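PDB 2FNU: UDP-4-amino-4,6-dideoxy-N-acetyl-beta-L-altrosamine transaminase, which transfers an amino group from L-glutamate to a UDP-linked 4-keto sugar, using pyridoxal phosphate, in the second step of pseudaminic acid biosynthesis. Local coordinates for residues A312-K317 against H342-L347. Residues are numbered along the deposited sequence; the frame is centred on the assembly and turned at random.
With UD1 (uridine-diphosphate-N-acetylglucosamine), chain F.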
loop_
_atom_site.group_PDB
_atom_site.type_symbol
_atom_site.label_atom_id
_atom_site.label_comp_id
_atom_site.label_asym_id
_atom_site.label_seq_id
_atom_site.Cartn_x
_atom_site.Cartn_y
_atom_site.Cartn_z
ATOM N N ALA B 312 11.552 4.018 25.656
ATOM C CA ALA B 312 11.498 5.343 25.073
ATOM C C ALA B 312 12.180 5.339 23.718
ATOM O O ALA B 312 13.021 4.472 23.440
ATOM C CB ALA B 312 12.162 6.358 25.999
ATOM N N GLN B 313 11.831 6.325 22.892
ATOM C CA GLN B 313 12.341 6.403 21.528
ATOM C C GLN B 313 12.756 7.848 21.251
ATOM O O GLN B 313 12.386 8.749 22.000
ATOM C CB GLN B 313 11.237 5.924 20.568
ATOM C CG GLN B 313 11.582 5.907 19.089
ATOM C CD GLN B 313 12.832 5.112 18.794
ATOM O OE1 GLN B 313 13.947 5.560 19.066
ATOM N NE2 GLN B 313 12.651 3.923 18.219
ATOM N N VAL B 314 13.533 8.071 20.191
ATOM C CA VAL B 314 13.931 9.414 19.809
ATOM C C VAL B 314 13.299 9.759 18.459
ATOM O O VAL B 314 13.378 8.961 17.505
ATOM C CB VAL B 314 15.462 9.536 19.701
ATOM C CG1 VAL B 314 15.880 10.944 19.201
ATOM C CG2 VAL B 314 16.124 9.232 21.058
ATOM N N HIS B 315 12.665 10.935 18.396
ATOM C CA HIS B 315 12.088 11.463 17.148
ATOM C C HIS B 315 12.655 12.874 16.918
ATOM O O HIS B 315 12.292 13.783 17.654
ATOM C CB HIS B 315 10.555 11.532 17.312
ATOM C CG HIS B 315 9.920 10.209 17.620
ATOM N ND1 HIS B 315 9.660 9.778 18.909
ATOM C CD2 HIS B 315 9.469 9.232 16.801
ATOM C CE1 HIS B 315 9.095 8.586 18.864
ATOM N NE2 HIS B 315 8.957 8.234 17.598
ATOM N N TYR B 316 13.538 13.114 15.939
ATOM C CA TYR B 316 14.009 12.200 14.902
ATOM C C TYR B 316 15.453 12.553 14.566
ATOM O O TYR B 316 15.875 13.706 14.729
ATOM C CB TYR B 316 13.224 12.417 13.598
ATOM C CG TYR B 316 11.778 12.025 13.638
ATOM C CD1 TYR B 316 10.787 12.984 13.850
ATOM C CD2 TYR B 316 11.392 10.693 13.455
ATOM C CE1 TYR B 316 9.441 12.623 13.870
ATOM C CE2 TYR B 316 10.036 10.312 13.481
ATOM C CZ TYR B 316 9.082 11.290 13.705
ATOM O OH TYR B 316 7.760 10.920 13.729
ATOM N N LYS B 317 16.194 11.588 14.036
ATOM C CA LYS B 317 17.474 11.885 13.384
ATOM C C LYS B 317 17.243 12.896 12.254
ATOM O O LYS B 317 16.354 12.707 11.439
ATOM C CB LYS B 317 18.073 10.590 12.832
ATOM C CG LYS B 317 19.367 10.704 12.049
ATOM C CD LYS B 317 19.892 9.276 11.837
ATOM C CE LYS B 317 21.153 9.196 11.022
ATOM N NZ LYS B 317 21.634 7.769 11.056
ATOM N N HIS B 342 19.622 15.742 19.689
ATOM C CA HIS B 342 20.438 15.303 20.814
ATOM C C HIS B 342 19.640 15.356 22.104
ATOM O O HIS B 342 19.774 14.483 22.952
ATOM C CB HIS B 342 21.717 16.132 20.914
ATOM C CG HIS B 342 22.619 15.952 19.738
ATOM N ND1 HIS B 342 23.509 16.919 19.326
ATOM C CD2 HIS B 342 22.764 14.915 18.879
ATOM C CE1 HIS B 342 24.165 16.487 18.265
ATOM N NE2 HIS B 342 23.732 15.277 17.971
ATOM N N ALA B 343 18.769 16.352 22.217
ATOM C CA ALA B 343 18.029 16.578 23.467
ATOM C C ALA B 343 16.797 15.686 23.637
ATOM O O ALA B 343 16.387 15.378 24.764
ATOM C CB ALA B 343 17.614 18.043 23.579
ATOM N N GLU B 344 16.185 15.264 22.531
ATOM C CA GLU B 344 14.817 14.738 22.632
ATOM C C GLU B 344 14.698 13.259 23.002
ATOM O O GLU B 344 15.431 12.403 22.492
ATOM C CB GLU B 344 14.072 14.980 21.308
ATOM C CG GLU B 344 12.532 14.882 21.412
ATOM C CD GLU B 344 11.969 13.459 21.290
ATOM O OE1 GLU B 344 12.662 12.548 20.766
ATOM O OE2 GLU B 344 10.794 13.273 21.723
ATOM N N ILE B 345 13.727 12.980 23.870
ATOM C CA ILE B 345 13.318 11.611 24.210
ATOM C C ILE B 345 11.804 11.600 24.246
ATOM O O ILE B 345 11.201 12.483 24.861
ATOM C CB ILE B 345 13.844 11.157 25.587
ATOM C CG1 ILE B 345 15.377 11.216 25.610
ATOM C CG2 ILE B 345 13.362 9.745 25.885
ATOM C CD1 ILE B 345 15.982 10.864 26.989
ATOM N N SER B 346 11.199 10.615 23.573
ATOM C CA SER B 346 9.749 10.430 23.600
ATOM C C SER B 346 9.374 9.375 24.617
ATOM O O SER B 346 9.815 8.234 24.521
ATOM C CB SER B 346 9.234 10.011 22.226
ATOM O OG SER B 346 9.536 11.046 21.286
ATOM N N LEU B 347 8.553 9.769 25.586
ATOM C CA LEU B 347 8.143 8.854 26.657
ATOM C C LEU B 347 6.827 8.152 26.360
ATOM O O LEU B 347 6.002 8.664 25.585
ATOM C CB LEU B 347 8.006 9.631 27.970
ATOM C CG LEU B 347 9.268 10.351 28.462
ATOM C CD1 LEU B 347 8.937 11.077 29.770
ATOM C CD2 LEU B 347 10.427 9.385 28.694
HETATM C "C1'" UD1 F . 8.405 4.936 12.396
HETATM C "C2'" UD1 F . 8.400 6.311 13.088
HETATM C "C3'" UD1 F . 6.994 6.779 13.448
HETATM C "C4'" UD1 F . 6.041 6.609 12.256
HETATM C "C5'" UD1 F . 6.116 5.230 11.574
HETATM C "C6'" UD1 F . 5.359 4.153 12.355
HETATM C "C7'" UD1 F . 10.523 6.659 14.296
HETATM C "C8'" UD1 F . 11.325 6.394 15.542
HETATM N "N2'" UD1 F . 9.246 6.262 14.281
HETATM O "O1'" UD1 F . 8.135 3.901 13.344
HETATM O "O3'" UD1 F . 7.019 8.176 13.825
HETATM O "O5'" UD1 F . 7.475 4.846 11.300
HETATM O "O7'" UD1 F . 11.029 7.219 13.354
HETATM N N1 UD1 F . 4.169 -0.989 18.104
HETATM C C2 UD1 F . 2.982 -1.563 18.603
HETATM N N3 UD1 F . 2.107 -2.130 17.758
HETATM C C4 UD1 F . 2.333 -2.179 16.437
HETATM C C5 UD1 F . 3.488 -1.630 15.880
HETATM C C6 UD1 F . 4.424 -1.031 16.714
HETATM O O2 UD1 F . 2.750 -1.535 19.837
HETATM O O4 UD1 F . 1.490 -2.719 15.696
HETATM C C1B UD1 F . 5.119 -0.384 19.060
HETATM C C2B UD1 F . 6.060 -1.485 19.531
HETATM O "O2'" UD1 F . 6.269 -1.353 20.940
HETATM C C3B UD1 F . 7.345 -1.229 18.774
HETATM C C4B UD1 F . 7.316 0.272 18.571
HETATM O O4B UD1 F . 5.934 0.626 18.449
HETATM O O3B UD1 F . 8.517 -1.633 19.493
HETATM C C5B UD1 F . 8.065 0.648 17.308
HETATM O O5B UD1 F . 8.000 2.060 17.170
HETATM P PA UD1 F . 9.064 2.798 16.207
HETATM O O1A UD1 F . 8.661 4.261 16.095
HETATM O O2A UD1 F . 10.460 2.439 16.687
HETATM O O3A UD1 F . 8.706 1.988 14.852
HETATM P PB UD1 F . 9.009 2.538 13.361
HETATM O O1B UD1 F . 10.482 2.897 13.234
HETATM O O2B UD1 F . 8.360 1.564 12.389
#
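Two backbone hydrogen bonds join Q313 and S346 as a single antiparallel bridge: S346 N meets Q313 O at 2.7 Å, nearly along the C=O axis, while the return bond from Q313 N to S346 O is longer, at 3.2 Å, and falls on a carbonyl lone pair. Side-chain bonds continue from there. H315 ND1 donates to S346 OG (2.7 Å), close to the ring plane, and that hydroxyl in turn donates a hydrogen bond to E344 OE2 (2.6 Å), on its syn lone pair. The other carboxylate oxygen, E344 OE1, accepts H315 N at 2.9 Å from above the carboxylate plane, so E344 grips both backbone and, through S346, ring of H315. This buried carboxylate would probably polarise the imidazole. Strand 344-347, an edge of the small antiparallel sheet with 286-290, thereby backs the substrate-binding loop of this DegT/DnrJ/EryC1-family aminotransferase. Apolar packing is slight, mainly A312 CB against I345 CG2 (3.6 Å). On the ligand side, Q313 bends at chi2 (54°), giving OE1 to V314 N and NE2 to UD1 O2A. After a cis peptide, Y316 lays one ring face over H315 CB and donates its OH to UD1 O3' (2.8 Å).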